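Local coordinates for protein orotidine 5'-phosphate decarboxylase (Methanocaldococcus jannaschii, PDB 4LUI) that probably catalyses the decarboxylation of orotidine 5'-monophosphate to uridine 5'-monophosphate, the last step of de novo UMP biosynthesis, at residues V40-Y54 / I68-F80. Numbering follows the deposited sequence.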
ATOM      1  N   VAL B  40       4.435  21.364   9.192  1.00 17.90           N
ATOM      2  CA  VAL B  40       3.554  21.930   8.169  1.00 19.90           C
ATOM      3  C   VAL B  40       3.354  23.434   8.353  1.00 24.25           C
ATOM      4  O   VAL B  40       3.502  24.208   7.403  1.00 20.71           O
ATOM      5  CB  VAL B  40       2.185  21.216   8.133  1.00 18.88           C
ATOM      6  CG1 VAL B  40       1.212  21.981   7.244  1.00 23.63           C
ATOM      7  CG2 VAL B  40       2.341  19.790   7.632  1.00 17.06           C
ATOM      8  N   GLU B  41       3.031  23.849   9.574  1.00 21.38           N
ATOM      9  CA  GLU B  41       2.847  25.263   9.869  1.00 22.92           C
ATOM     10  C   GLU B  41       4.111  26.052   9.550  1.00 24.49           C
ATOM     11  O   GLU B  41       4.049  27.184   9.057  1.00 27.18           O
ATOM     12  CB  GLU B  41       2.462  25.455  11.341  1.00 21.25           C
ATOM     13  CG  GLU B  41       2.448  26.910  11.809  1.00 29.48           C
ATOM     14  CD  GLU B  41       1.211  27.663  11.358  1.00 42.04           C
ATOM     15  OE1 GLU B  41       0.330  27.044  10.721  1.00 40.14           O
ATOM     16  OE2 GLU B  41       1.117  28.876  11.650  1.00 39.49           O
ATOM     17  N   ASP B  42       5.260  25.442   9.821  1.00 20.49           N
ATOM     18  CA  ASP B  42       6.541  26.129   9.692  1.00 21.26           C
ATOM     19  C   ASP B  42       6.970  26.297   8.226  1.00 25.40           C
ATOM     20  O   ASP B  42       7.574  27.322   7.876  1.00 25.12           O
ATOM     21  CB  ASP B  42       7.623  25.378  10.485  1.00 23.08           C
ATOM     22  CG  ASP B  42       8.674  26.309  11.083  1.00 40.79           C
ATOM     23  OD1 ASP B  42       8.316  27.439  11.481  1.00 48.93           O
ATOM     24  OD2 ASP B  42       9.859  25.911  11.162  1.00 42.55           O
ATOM     25  N   VAL B  43       6.645  25.314   7.380  1.00 20.03           N
ATOM     26  CA  VAL B  43       7.141  25.302   5.992  1.00 17.57           C
ATOM     27  C   VAL B  43       6.128  25.743   4.932  1.00 22.66           C
ATOM     28  O   VAL B  43       6.474  25.841   3.757  1.00 20.38           O
ATOM     29  CB  VAL B  43       7.663  23.913   5.582  1.00 16.41           C
ATOM     30  CG1 VAL B  43       8.635  23.378   6.637  1.00 18.29           C
ATOM     31  CG2 VAL B  43       6.492  22.951   5.369  1.00 16.34           C
ATOM     32  N   LYS B  44       4.899  26.037   5.346  1.00 22.60           N
ATOM     33  CA  LYS B  44       3.790  26.228   4.401  1.00 21.40           C
ATOM     34  C   LYS B  44       4.023  27.303   3.331  1.00 22.40           C
ATOM     35  O   LYS B  44       3.477  27.216   2.234  1.00 29.05           O
ATOM     36  CB  LYS B  44       2.487  26.509   5.154  1.00 26.61           C
ATOM     37  CG  LYS B  44       2.549  27.744   6.026  1.00 26.75           C
ATOM     38  CD  LYS B  44       1.260  27.974   6.803  1.00 32.05           C
ATOM     39  CE  LYS B  44       1.331  29.284   7.572  1.00 42.85           C
ATOM     40  NZ  LYS B  44       0.070  29.587   8.305  1.00 50.95           N
ATOM     41  N   ASP B  45       4.836  28.308   3.637  1.00 23.73           N
ATOM     42  CA  ASP B  45       5.068  29.396   2.690  1.00 26.77           C
ATOM     43  C   ASP B  45       6.121  29.067   1.627  1.00 27.03           C
ATOM     44  O   ASP B  45       6.316  29.834   0.682  1.00 28.33           O
ATOM     45  CB  ASP B  45       5.475  30.680   3.426  1.00 28.10           C
ATOM     46  CG  ASP B  45       4.361  31.243   4.287  1.00 31.84           C
ATOM     47  OD1 ASP B  45       3.176  31.060   3.943  1.00 33.07           O
ATOM     48  OD2 ASP B  45       4.678  31.887   5.310  1.00 40.41           O
ATOM     49  N   TYR B  46       6.808  27.941   1.780  1.00 18.06           N
ATOM     50  CA  TYR B  46       7.884  27.588   0.855  1.00 17.85           C
ATOM     51  C   TYR B  46       7.640  26.308   0.071  1.00 22.82           C
ATOM     52  O   TYR B  46       8.219  26.110  -0.995  1.00 28.66           O
ATOM     53  CB  TYR B  46       9.207  27.477   1.606  1.00 20.37           C
ATOM     54  CG  TYR B  46       9.662  28.806   2.121  1.00 22.43           C
ATOM     55  CD1 TYR B  46      10.183  29.757   1.258  1.00 22.81           C
ATOM     56  CD2 TYR B  46       9.538  29.130   3.462  1.00 26.23           C
ATOM     57  CE1 TYR B  46      10.592  30.994   1.727  1.00 24.27           C
ATOM     58  CE2 TYR B  46       9.942  30.360   3.938  1.00 31.02           C
ATOM     59  CZ  TYR B  46      10.468  31.286   3.067  1.00 28.93           C
ATOM     60  OH  TYR B  46      10.874  32.510   3.544  1.00 37.12           O
ATOM     61  N   VAL B  47       6.793  25.432   0.595  1.00 20.33           N
ATOM     62  CA  VAL B  47       6.499  24.191  -0.103  1.00 17.66           C
ATOM     63  C   VAL B  47       5.239  24.353  -0.931  1.00 20.22           C
ATOM     64  O   VAL B  47       4.368  25.155  -0.599  1.00 22.52           O
ATOM     65  CB  VAL B  47       6.343  22.993   0.874  1.00 18.65           C
ATOM     66  CG1 VAL B  47       7.584  22.860   1.733  1.00 20.25           C
ATOM     67  CG2 VAL B  47       5.098  23.164   1.750  1.00 21.20           C
ATOM     68  N   ASP B  48       5.153  23.597  -2.020  1.00 15.95           N
ATOM     69  CA  ASP B  48       3.995  23.679  -2.900  1.00 15.07           C
ATOM     70  C   ASP B  48       3.048  22.512  -2.650  1.00 14.80           C
ATOM     71  O   ASP B  48       1.859  22.591  -2.966  1.00 18.72           O
ATOM     72  CB  ASP B  48       4.438  23.686  -4.363  1.00 17.31           C
ATOM     73  CG  ASP B  48       5.288  24.886  -4.684  1.00 21.71           C
ATOM     74  OD1 ASP B  48       4.744  26.015  -4.653  1.00 24.03           O
ATOM     75  OD2 ASP B  48       6.496  24.715  -4.942  1.00 19.63           O
ATOM     76  N   ALA B  49       3.581  21.438  -2.080  1.00 15.55           N
ATOM     77  CA  ALA B  49       2.784  20.244  -1.804  1.00 15.45           C
ATOM     78  C   ALA B  49       3.332  19.497  -0.602  1.00 14.22           C
ATOM     79  O   ALA B  49       4.512  19.605  -0.280  1.00 14.85           O
ATOM     80  CB  ALA B  49       2.751  19.316  -3.024  1.00 17.23           C
ATOM     81  N   ILE B  50       2.466  18.734   0.054  1.00 13.62           N
ATOM     82  CA  ILE B  50       2.877  17.896   1.175  1.00 11.50           C
ATOM     83  C   ILE B  50       2.459  16.464   0.883  1.00 11.22           C
ATOM     84  O   ILE B  50       1.296  16.219   0.547  1.00 15.56           O
ATOM     85  CB  ILE B  50       2.233  18.367   2.492  1.00 13.57           C
ATOM     86  CG1 ILE B  50       2.671  19.809   2.804  1.00 18.67           C
ATOM     87  CG2 ILE B  50       2.618  17.426   3.643  1.00 18.06           C
ATOM     88  CD1 ILE B  50       1.972  20.428   3.974  1.00 31.08           C
ATOM     89  N   LYS B  51       3.407  15.532   0.988  1.00 10.76           N
ATOM     90  CA  LYS B  51       3.147  14.112   0.740  1.00 11.46           C
ATOM     91  C   LYS B  51       3.179  13.357   2.067  1.00 11.31           C
ATOM     92  O   LYS B  51       4.159  13.439   2.823  1.00 11.38           O
ATOM     93  CB  LYS B  51       4.196  13.550  -0.239  1.00  9.05           C
ATOM     94  CG  LYS B  51       3.971  12.099  -0.684  1.00 13.27           C
ATOM     95  CD  LYS B  51       4.981  11.637  -1.756  1.00 12.72           C
ATOM     96  CE  LYS B  51       6.377  11.384  -1.181  1.00 13.29           C
ATOM     97  NZ  LYS B  51       6.418  10.221  -0.245  1.00 14.90           N
ATOM     98  N   VAL B  52       2.104  12.632   2.355  1.00 13.79           N
ATOM     99  CA  VAL B  52       2.012  11.875   3.592  1.00 13.32           C
ATOM    100  C   VAL B  52       1.856  10.398   3.273  1.00  9.88           C
ATOM    101  O   VAL B  52       1.234  10.030   2.266  1.00 15.06           O
ATOM    102  CB  VAL B  52       0.851  12.345   4.487  1.00 15.28           C
ATOM    103  CG1 VAL B  52       1.089  13.784   4.975  1.00 13.83           C
ATOM    104  CG2 VAL B  52      -0.473  12.218   3.766  1.00 17.50           C
ATOM    105  N   GLY B  53       2.427   9.554   4.119  1.00 12.95           N
ATOM    106  CA  GLY B  53       2.350   8.122   3.887  1.00 11.41           C
ATOM    107  C   GLY B  53       1.651   7.383   5.005  1.00 11.29           C
ATOM    108  O   GLY B  53       1.210   7.977   5.985  1.00 14.23           O
ATOM    109  N   TYR B  54       1.569   6.062   4.863  1.00 11.27           N
ATOM    110  CA  TYR B  54       0.934   5.230   5.878  1.00 14.09           C
ATOM    111  C   TYR B  54       1.514   5.262   7.297  1.00 14.35           C
ATOM    112  O   TYR B  54       0.752   5.184   8.259  1.00 16.52           O
ATOM    113  CB  TYR B  54       0.827   3.785   5.387  1.00 10.53           C
ATOM    114  CG  TYR B  54      -0.355   3.556   4.452  1.00 11.42           C
ATOM    115  CD1 TYR B  54      -1.631   3.966   4.817  1.00 18.13           C
ATOM    116  CD2 TYR B  54      -0.194   2.909   3.235  1.00 12.98           C
ATOM    117  CE1 TYR B  54      -2.717   3.748   3.999  1.00 17.18           C
ATOM    118  CE2 TYR B  54      -1.291   2.675   2.399  1.00 15.11           C
ATOM    119  CZ  TYR B  54      -2.545   3.109   2.799  1.00 14.26           C
ATOM    120  OH  TYR B  54      -3.660   2.917   2.002  1.00 18.83           O
ATOM    121  N   ILE B  68      -3.969  18.711   8.487  1.00 22.39           N
ATOM    122  CA  ILE B  68      -2.911  19.280   7.659  1.00 28.00           C
ATOM    123  C   ILE B  68      -3.541  20.260   6.670  1.00 37.33           C
ATOM    124  O   ILE B  68      -2.960  21.306   6.362  1.00 36.00           O
ATOM    125  CB  ILE B  68      -2.072  18.175   6.947  1.00 24.37           C
ATOM    126  CG1 ILE B  68      -1.128  17.508   7.948  1.00 21.20           C
ATOM    127  CG2 ILE B  68      -1.262  18.755   5.794  1.00 27.59           C
ATOM    128  CD1 ILE B  68      -0.381  16.299   7.413  1.00 20.96           C
ATOM    129  N   LYS B  69      -4.756  19.940   6.224  1.00 36.19           N
ATOM    130  CA  LYS B  69      -5.505  20.809   5.318  1.00 41.95           C
ATOM    131  C   LYS B  69      -6.092  22.055   5.990  1.00 38.96           C
ATOM    132  O   LYS B  69      -6.230  23.097   5.349  1.00 41.23           O
ATOM    133  CB  LYS B  69      -6.603  20.034   4.585  1.00 43.64           C
ATOM    134  CG  LYS B  69      -6.083  19.126   3.489  1.00 39.93           C
ATOM    135  CD  LYS B  69      -5.472  19.925   2.344  1.00 42.89           C
ATOM    136  CE  LYS B  69      -6.531  20.632   1.521  1.00 35.59           C
ATOM    137  NZ  LYS B  69      -5.983  21.152   0.234  1.00 32.64           N
ATOM    138  N   LYS B  70      -6.435  21.966   7.271  1.00 34.47           N
ATOM    139  CA  LYS B  70      -6.907  23.151   7.980  1.00 31.96           C
ATOM    140  C   LYS B  70      -5.770  24.165   8.098  1.00 40.49           C
ATOM    141  O   LYS B  70      -6.005  25.332   8.414  1.00 45.82           O
ATOM    142  CB  LYS B  70      -7.416  22.797   9.384  1.00 36.37           C
ATOM    143  CG  LYS B  70      -8.736  22.029   9.452  1.00 34.83           C
ATOM    144  CD  LYS B  70      -9.161  21.826  10.909  1.00 38.31           C
ATOM    145  CE  LYS B  70     -10.291  20.810  11.045  1.00 35.04           C
ATOM    146  NZ  LYS B  70     -10.428  20.282  12.444  1.00 27.34           N
ATOM    147  N   LEU B  71      -4.544  23.718   7.821  1.00 37.16           N
ATOM    148  CA  LEU B  71      -3.340  24.445   8.214  1.00 40.42           C
ATOM    149  C   LEU B  71      -2.588  25.190   7.108  1.00 44.39           C
ATOM    150  O   LEU B  71      -2.194  26.334   7.305  1.00 45.13           O
ATOM    151  CB  LEU B  71      -2.368  23.491   8.915  1.00 42.35           C
ATOM    152  CG  LEU B  71      -1.803  23.899  10.271  1.00 40.77           C
ATOM    153  CD1 LEU B  71      -2.924  24.132  11.272  1.00 38.75           C
ATOM    154  CD2 LEU B  71      -0.846  22.838  10.777  1.00 38.75           C
ATOM    155  N   CYS B  72      -2.362  24.550   5.964  1.00 44.67           N
ATOM    156  CA  CYS B  72      -1.390  25.090   5.004  1.00 43.15           C
ATOM    157  C   CYS B  72      -1.957  25.582   3.675  1.00 46.21           C
ATOM    158  O   CYS B  72      -1.282  26.318   2.948  1.00 51.12           O
ATOM    159  CB  CYS B  72      -0.283  24.073   4.729  1.00 41.78           C
ATOM    160  SG  CYS B  72      -0.804  22.651   3.753  1.00 60.81           S
ATOM    161  N   ASN B  73      -3.178  25.164   3.354  1.00 35.27           N
ATOM    162  CA  ASN B  73      -3.830  25.521   2.094  1.00 34.44           C
ATOM    163  C   ASN B  73      -3.035  25.114   0.853  1.00 28.64           C
ATOM    164  O   ASN B  73      -3.175  25.712  -0.213  1.00 43.23           O
ATOM    165  CB  ASN B  73      -4.159  27.016   2.053  1.00 41.55           C
ATOM    166  CG  ASN B  73      -5.364  27.315   1.196  1.00 52.99           C
ATOM    167  OD1 ASN B  73      -6.188  26.434   0.944  1.00 58.53           O
ATOM    168  ND2 ASN B  73      -5.479  28.559   0.742  1.00 55.45           N
ATOM    169  N   LYS B  74      -2.193  24.097   1.002  1.00 18.99           N
ATOM    170  CA  LYS B  74      -1.427  23.573  -0.121  1.00 18.32           C
ATOM    171  C   LYS B  74      -1.873  22.138  -0.409  1.00 22.00           C
ATOM    172  O   LYS B  74      -2.542  21.498   0.405  1.00 24.09           O
ATOM    173  CB  LYS B  74       0.080  23.619   0.167  1.00 26.10           C
ATOM    174  CG  LYS B  74       0.648  25.019   0.458  1.00 28.29           C
ATOM    175  CD  LYS B  74       0.768  25.853  -0.808  1.00 25.73           C
ATOM    176  CE  LYS B  74       1.212  27.292  -0.504  1.00 26.84           C
ATOM    177  NZ  LYS B  74       2.678  27.418  -0.253  1.00 28.16           N
ATOM    178  N   GLU B  75      -1.481  21.651  -1.575  1.00 17.62           N
ATOM    179  CA  GLU B  75      -1.865  20.338  -2.068  1.00 17.21           C
ATOM    180  C   GLU B  75      -1.345  19.221  -1.166  1.00 15.00           C
ATOM    181  O   GLU B  75      -0.161  19.181  -0.862  1.00 16.32           O
ATOM    182  CB  GLU B  75      -1.276  20.182  -3.466  1.00 18.48           C
ATOM    183  CG  GLU B  75      -1.545  18.872  -4.142  1.00 19.88           C
ATOM    184  CD  GLU B  75      -1.040  18.880  -5.567  1.00 24.58           C
ATOM    185  OE1 GLU B  75       0.078  19.406  -5.808  1.00 22.80           O
ATOM    186  OE2 GLU B  75      -1.774  18.385  -6.446  1.00 28.53           O
ATOM    187  N   VAL B  76      -2.215  18.302  -0.758  1.00 15.32           N
ATOM    188  CA  VAL B  76      -1.781  17.163   0.057  1.00 14.01           C
ATOM    189  C   VAL B  76      -1.953  15.863  -0.720  1.00 13.22           C
ATOM    190  O   VAL B  76      -3.054  15.543  -1.179  1.00 13.50           O
ATOM    191  CB  VAL B  76      -2.546  17.084   1.389  1.00 16.92           C
ATOM    192  CG1 VAL B  76      -2.176  15.810   2.162  1.00 17.81           C
ATOM    193  CG2 VAL B  76      -2.257  18.326   2.221  1.00 15.06           C
ATOM    194  N   ILE B  77      -0.859  15.124  -0.866  1.00 12.95           N
ATOM    195  CA  ILE B  77      -0.837  13.890  -1.654  1.00 13.50           C
ATOM    196  C   ILE B  77      -0.628  12.696  -0.738  1.00 14.69           C
ATOM    197  O   ILE B  77       0.280  12.702   0.087  1.00 12.94           O
ATOM    198  CB  ILE B  77       0.321  13.897  -2.672  1.00 13.19           C
ATOM    199  CG1 ILE B  77       0.196  15.087  -3.630  1.00 15.11           C
ATOM    200  CG2 ILE B  77       0.389  12.575  -3.445  1.00 14.20           C
ATOM    201  CD1 ILE B  77      -1.163  15.220  -4.282  1.00 16.28           C
ATOM    202  N   ALA B  78      -1.478  11.682  -0.868  1.00 12.30           N
ATOM    203  CA  ALA B  78      -1.361  10.487  -0.035  1.00 12.72           C
ATOM    204  C   ALA B  78      -0.555   9.412  -0.740  1.00 12.60           C
ATOM    205  O   ALA B  78      -1.007   8.841  -1.740  1.00 13.37           O
ATOM    206  CB  ALA B  78      -2.731   9.964   0.338  1.00 12.59           C
ATOM    207  N   ASP B  79       0.642   9.145  -0.226  1.00 12.07           N
ATOM    208  CA  ASP B  79       1.529   8.179  -0.850  1.00 12.81           C
ATOM    209  C   ASP B  79       1.207   6.805  -0.269  1.00 11.17           C
ATOM    210  O   ASP B  79       1.899   6.306   0.622  1.00 12.94           O
ATOM    211  CB  ASP B  79       2.983   8.566  -0.600  1.00 12.54           C
ATOM    212  CG  ASP B  79       3.962   7.739  -1.412  1.00 13.72           C
ATOM    213  OD1 ASP B  79       3.518   6.829  -2.154  1.00 12.99           O
ATOM    214  OD2 ASP B  79       5.179   7.994  -1.292  1.00 18.64           O
ATOM    215  N   PHE B  80       0.127   6.212  -0.775  1.00 10.35           N
ATOM    216  CA  PHE B  80      -0.420   4.988  -0.196  1.00  9.16           C
ATOM    217  C   PHE B  80      -0.137   3.754  -1.051  1.00 12.36           C
ATOM    218  O   PHE B  80      -0.566   2.643  -0.703  1.00 15.52           O
ATOM    219  CB  PHE B  80      -1.924   5.145  -0.015  1.00 12.90           C
ATOM    220  CG  PHE B  80      -2.314   5.999   1.162  1.00 12.77           C
ATOM    221  CD1 PHE B  80      -1.353   6.582   1.978  1.00 12.26           C
ATOM    222  CD2 PHE B  80      -3.655   6.210   1.452  1.00 12.02           C
ATOM    223  CE1 PHE B  80      -1.725   7.375   3.078  1.00 13.20           C
ATOM    224  CE2 PHE B  80      -4.038   6.983   2.550  1.00 11.79           C
ATOM    225  CZ  PHE B  80      -3.069   7.575   3.362  1.00 15.04           C
TER
HETATM  226  O   HOH W   1       2.881  27.156  -3.314  1.00 28.14           O
HETATM  227  O   HOH W   2      -1.089  23.760  -3.555  1.00 31.27           O
HETATM  228  O   HOH W   3       3.100   4.891   2.670  1.00 13.72           O
HETATM  229  O   HOH W   4      -3.161   1.553  -0.306  1.00 18.04           O
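The amine of Lys74 reaches over to the loop at 44-48 of segment 40-54, donating nearly along the C=O axis to Lys44 O at 2.6 Å and Val47 O at 2.8 Å. Bends at chi2 (-75°) and chi4 (79°) bring NZ between these carbonyls; NZ also donates to a water that donates to Asp48 OD1, while Asp48 OD2 forms a salt bridge with Lys228. With an alanine in its place, both carbonyls would probably lose this donor and the 44-47 loop be less firmly tied to strand 75-82. Toward the helices, Cys72 SG packs 3.6 Å from Ile50 CD1, while Cys72 CB lies against Val40 CG1 and Lys44 CB. Val52 CG1 and Ile68 CD1 meet tip to tip. These contacts fill the layer between sheet and helices in a TIM barrel, where a beta-alpha-beta crossover joins parallel neighbours 49-53 and 75-82; Ile50 and Val52 each donate and accept in the ladder. Facing the barrel interior, Lys51 NZ forms a salt bridge with the anti lone pair of Asp79 OD2 (2.8 Å), and Asp79 OD1 forms another with Lys81, the predicted proton donor; Lys51 and Asp79 probably bind substrate. At the C-terminal end, the Tyr54 and Phe80 rings form an offset stack, centroids 3.9 Å apart and planes at 13°. Ala78 CB lies over the opposite face of Phe80, and Tyr54 stacks on Tyr54 of the second subunit.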